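Local coordinates for macrophage migration inhibitory factor (Oncomelania hupensis, PDB 6LR3), which belongs to the macrophage migration inhibitory factor family of small cytokine-like proteins, which assemble as trimers of subunits built from two beta-alpha-beta units, at residues B[2-14]-B[53-65]. Numbering follows the deposited sequence.
Sequences PVITVNTNVAEKS and DRNPCVFATVECI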
# COMPACT_ATOMS: atom_id res chain seq x y z
N PRO B 2 1.86 -0.11 14.66
CA PRO B 2 0.87 0.26 13.63
C PRO B 2 1.53 1.06 12.50
O PRO B 2 2.61 1.57 12.68
CB PRO B 2 -0.21 1.13 14.28
CG PRO B 2 -0.09 0.82 15.75
CD PRO B 2 1.39 0.57 15.92
N VAL B 3 0.85 1.16 11.36
CA VAL B 3 1.35 1.98 10.23
C VAL B 3 0.21 2.90 9.82
O VAL B 3 -0.85 2.41 9.43
CB VAL B 3 1.87 1.15 9.05
CG1 VAL B 3 2.35 2.06 7.94
CG2 VAL B 3 2.93 0.15 9.45
N ILE B 4 0.46 4.20 9.84
CA ILE B 4 -0.45 5.21 9.27
C ILE B 4 0.16 5.67 7.96
O ILE B 4 1.25 6.22 7.99
CB ILE B 4 -0.64 6.41 10.21
CG1 ILE B 4 -0.79 6.03 11.68
CG2 ILE B 4 -1.84 7.24 9.70
CD1 ILE B 4 -1.88 5.02 11.96
N THR B 5 -0.53 5.45 6.87
CA THR B 5 -0.08 5.86 5.52
C THR B 5 -1.01 6.97 5.06
O THR B 5 -2.23 6.79 5.10
CB THR B 5 -0.07 4.67 4.56
OG1 THR B 5 0.73 3.64 5.16
CG2 THR B 5 0.46 5.08 3.20
N VAL B 6 -0.44 8.10 4.69
CA VAL B 6 -1.22 9.27 4.23
C VAL B 6 -0.85 9.53 2.78
O VAL B 6 0.31 9.88 2.53
CB VAL B 6 -0.98 10.49 5.12
CG1 VAL B 6 -1.73 11.69 4.62
CG2 VAL B 6 -1.37 10.20 6.56
N ASN B 7 -1.79 9.32 1.87
CA ASN B 7 -1.61 9.61 0.43
C ASN B 7 -2.36 10.91 0.14
O ASN B 7 -3.59 10.93 0.23
CB ASN B 7 -2.14 8.48 -0.45
CG ASN B 7 -1.52 7.16 -0.09
OD1 ASN B 7 -0.35 6.91 -0.43
ND2 ASN B 7 -2.26 6.32 0.64
N THR B 8 -1.64 11.98 -0.15
CA THR B 8 -2.30 13.29 -0.41
C THR B 8 -1.63 13.98 -1.58
O THR B 8 -0.42 13.86 -1.74
CB THR B 8 -2.30 14.16 0.85
OG1 THR B 8 -3.07 15.33 0.54
CG2 THR B 8 -0.89 14.51 1.32
N ASN B 9 -2.43 14.72 -2.34
CA ASN B 9 -1.92 15.60 -3.41
C ASN B 9 -1.50 16.94 -2.83
O ASN B 9 -0.92 17.73 -3.56
CB ASN B 9 -2.90 15.76 -4.56
CG ASN B 9 -4.24 16.30 -4.14
OD1 ASN B 9 -4.51 16.44 -2.95
ND2 ASN B 9 -5.07 16.62 -5.13
N VAL B 10 -1.72 17.18 -1.53
CA VAL B 10 -1.21 18.42 -0.90
C VAL B 10 0.31 18.36 -0.92
O VAL B 10 0.91 17.33 -0.57
CB VAL B 10 -1.78 18.61 0.51
CG1 VAL B 10 -1.15 19.80 1.20
CG2 VAL B 10 -3.29 18.72 0.46
N ALA B 11 0.94 19.47 -1.34
CA ALA B 11 2.41 19.54 -1.50
C ALA B 11 3.08 19.52 -0.12
O ALA B 11 2.54 20.13 0.81
CB ALA B 11 2.76 20.75 -2.31
N GLU B 12 4.24 18.90 -0.04
CA GLU B 12 5.05 18.79 1.20
C GLU B 12 5.26 20.19 1.79
O GLU B 12 5.12 20.36 3.02
CB GLU B 12 6.39 18.12 0.90
CG GLU B 12 7.16 17.69 2.14
CD GLU B 12 8.45 16.95 1.84
OE1 GLU B 12 8.54 15.71 2.10
OE2 GLU B 12 9.36 17.61 1.32
N LYS B 13 5.54 21.18 0.93
CA LYS B 13 5.85 22.55 1.42
C LYS B 13 4.64 23.15 2.16
O LYS B 13 4.85 24.07 2.95
CB LYS B 13 6.31 23.46 0.28
CG LYS B 13 5.24 23.80 -0.73
CD LYS B 13 4.53 25.11 -0.53
CE LYS B 13 3.22 25.20 -1.30
NZ LYS B 13 2.15 25.81 -0.46
N SER B 14 3.42 22.67 1.90
CA SER B 14 2.17 23.19 2.49
C SER B 14 1.89 22.53 3.85
O SER B 14 0.98 22.99 4.53
CB SER B 14 1.00 22.98 1.60
OG SER B 14 1.22 23.59 0.33
N ASP B 53 -10.92 14.93 -10.21
CA ASP B 53 -10.33 16.29 -10.15
C ASP B 53 -9.20 16.33 -9.12
O ASP B 53 -9.04 15.39 -8.30
CB ASP B 53 -11.40 17.35 -9.93
CG ASP B 53 -11.94 17.35 -8.53
OD1 ASP B 53 -11.12 17.44 -7.61
OD2 ASP B 53 -13.18 17.27 -8.38
N ARG B 54 -8.42 17.40 -9.19
CA ARG B 54 -7.15 17.50 -8.45
C ARG B 54 -7.29 18.49 -7.30
O ARG B 54 -6.25 18.93 -6.80
CB ARG B 54 -6.04 17.81 -9.44
CG ARG B 54 -5.86 16.73 -10.50
CD ARG B 54 -4.62 16.97 -11.27
NE ARG B 54 -4.32 15.95 -12.27
CZ ARG B 54 -3.74 14.79 -12.02
NH1 ARG B 54 -3.45 14.44 -10.78
NH2 ARG B 54 -3.47 13.96 -13.00
N ASN B 55 -8.50 18.77 -6.86
CA ASN B 55 -8.67 19.53 -5.60
C ASN B 55 -8.02 18.70 -4.49
O ASN B 55 -7.87 17.47 -4.61
CB ASN B 55 -10.14 19.82 -5.30
CG ASN B 55 -10.70 20.81 -6.30
OD1 ASN B 55 -10.00 21.69 -6.78
ND2 ASN B 55 -11.95 20.61 -6.66
N PRO B 56 -7.60 19.34 -3.39
CA PRO B 56 -6.90 18.63 -2.32
C PRO B 56 -7.75 17.45 -1.86
O PRO B 56 -8.97 17.55 -1.73
CB PRO B 56 -6.76 19.69 -1.22
CG PRO B 56 -6.66 20.98 -2.02
CD PRO B 56 -7.67 20.78 -3.13
N CYS B 57 -7.08 16.32 -1.65
CA CYS B 57 -7.72 15.10 -1.16
C CYS B 57 -6.72 14.29 -0.35
O CYS B 57 -5.52 14.53 -0.42
CB CYS B 57 -8.30 14.28 -2.31
SG CYS B 57 -7.06 13.51 -3.38
N VAL B 58 -7.25 13.36 0.41
CA VAL B 58 -6.44 12.39 1.21
C VAL B 58 -7.10 11.03 1.10
O VAL B 58 -8.30 10.92 1.36
CB VAL B 58 -6.37 12.77 2.70
CG1 VAL B 58 -5.60 11.70 3.46
CG2 VAL B 58 -5.79 14.15 2.91
N PHE B 59 -6.30 10.02 0.82
CA PHE B 59 -6.63 8.62 1.11
C PHE B 59 -5.59 8.15 2.11
O PHE B 59 -4.40 8.15 1.80
CB PHE B 59 -6.63 7.74 -0.14
CG PHE B 59 -6.82 6.29 0.20
CD1 PHE B 59 -7.93 5.89 0.90
CD2 PHE B 59 -5.89 5.33 -0.17
CE1 PHE B 59 -8.11 4.57 1.26
CE2 PHE B 59 -6.07 4.00 0.17
CZ PHE B 59 -7.19 3.62 0.89
N ALA B 60 -6.04 7.76 3.30
CA ALA B 60 -5.12 7.31 4.35
C ALA B 60 -5.48 5.88 4.75
O ALA B 60 -6.66 5.49 4.59
CB ALA B 60 -5.16 8.24 5.53
N THR B 61 -4.50 5.15 5.26
CA THR B 61 -4.72 3.79 5.78
C THR B 61 -4.13 3.70 7.18
O THR B 61 -3.09 4.31 7.48
CB THR B 61 -4.21 2.71 4.83
OG1 THR B 61 -2.79 2.78 4.74
CG2 THR B 61 -4.81 2.81 3.45
N VAL B 62 -4.77 2.88 7.99
CA VAL B 62 -4.35 2.57 9.37
C VAL B 62 -4.23 1.07 9.48
O VAL B 62 -5.22 0.40 9.41
CB VAL B 62 -5.35 3.12 10.39
CG1 VAL B 62 -4.93 2.75 11.80
CG2 VAL B 62 -5.52 4.64 10.22
N GLU B 63 -3.00 0.57 9.51
CA GLU B 63 -2.68 -0.87 9.69
C GLU B 63 -2.39 -1.08 11.17
O GLU B 63 -1.52 -0.39 11.72
CB GLU B 63 -1.52 -1.29 8.80
CG GLU B 63 -1.84 -1.26 7.32
CD GLU B 63 -0.62 -1.37 6.42
OE1 GLU B 63 -0.04 -0.32 6.13
OE2 GLU B 63 -0.21 -2.52 6.09
N CYS B 64 -3.10 -1.99 11.81
CA CYS B 64 -2.93 -2.22 13.25
C CYS B 64 -3.26 -3.67 13.59
O CYS B 64 -4.21 -4.21 13.02
CB CYS B 64 -3.80 -1.27 14.05
SG CYS B 64 -3.39 -1.24 15.82
N ILE B 65 -2.48 -4.25 14.48
CA ILE B 65 -2.78 -5.56 15.10
C ILE B 65 -3.77 -5.27 16.24
O ILE B 65 -3.39 -4.53 17.17
CB ILE B 65 -1.50 -6.24 15.61
CG1 ILE B 65 -0.49 -6.44 14.47
CG2 ILE B 65 -1.87 -7.59 16.26
CD1 ILE B 65 0.91 -6.82 14.99
O HOH W 1 -1.05 2.05 6.61
O HOH W 2 -4.20 15.35 -7.93
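N7 lays its side chain alongside that of F59, with ND2 3.8 Å from F59 CD2 and the amide and ring planes 17° apart, and the pair illustrates how the central antiparallel strands of the MIF fold, 3-8 and 58-64, are joined. Paired backbone hydrogen bonds join V3 with E63, T5 with T61 and N7 with F59. At the last pair N7 reinforces the ladder: its backbone N and its ND2 approach F59 O from opposite faces of the carbonyl plane, ND2 at 3.0 Å, while N7 OD1 accepts a hydrogen bond from R43 of the same chain. The two faces of the sheet differ in character. I4, V6, V58, A60 and V62 point to the helices 19-31 and 70-88, with I4 CD1 resting 3.8 Å from V62 CG1. The face carrying V3, T5, N7, F59, T61 and E63 is turned to the trimer interior; there one water lies within hydrogen-bonding distance of V3 O, T5 OG1, T61 OG1 and E63 OE1, its oxygen 2.6 Å from E63 OE1, and E63 OE2 forms a salt bridge with R98 of a neighbouring subunit. Further along the chain, T8 OG1 (chi1 -175°) donates to C57 O at 2.8 Å and accepts from V10 N in an ST turn. N9 bridges to the loop with both ends of its amide: OD1 takes the N-H of C57 at 2.9 Å, and ND2 reaches N55 O at 3.0 Å, lying above that carbonyl's plane.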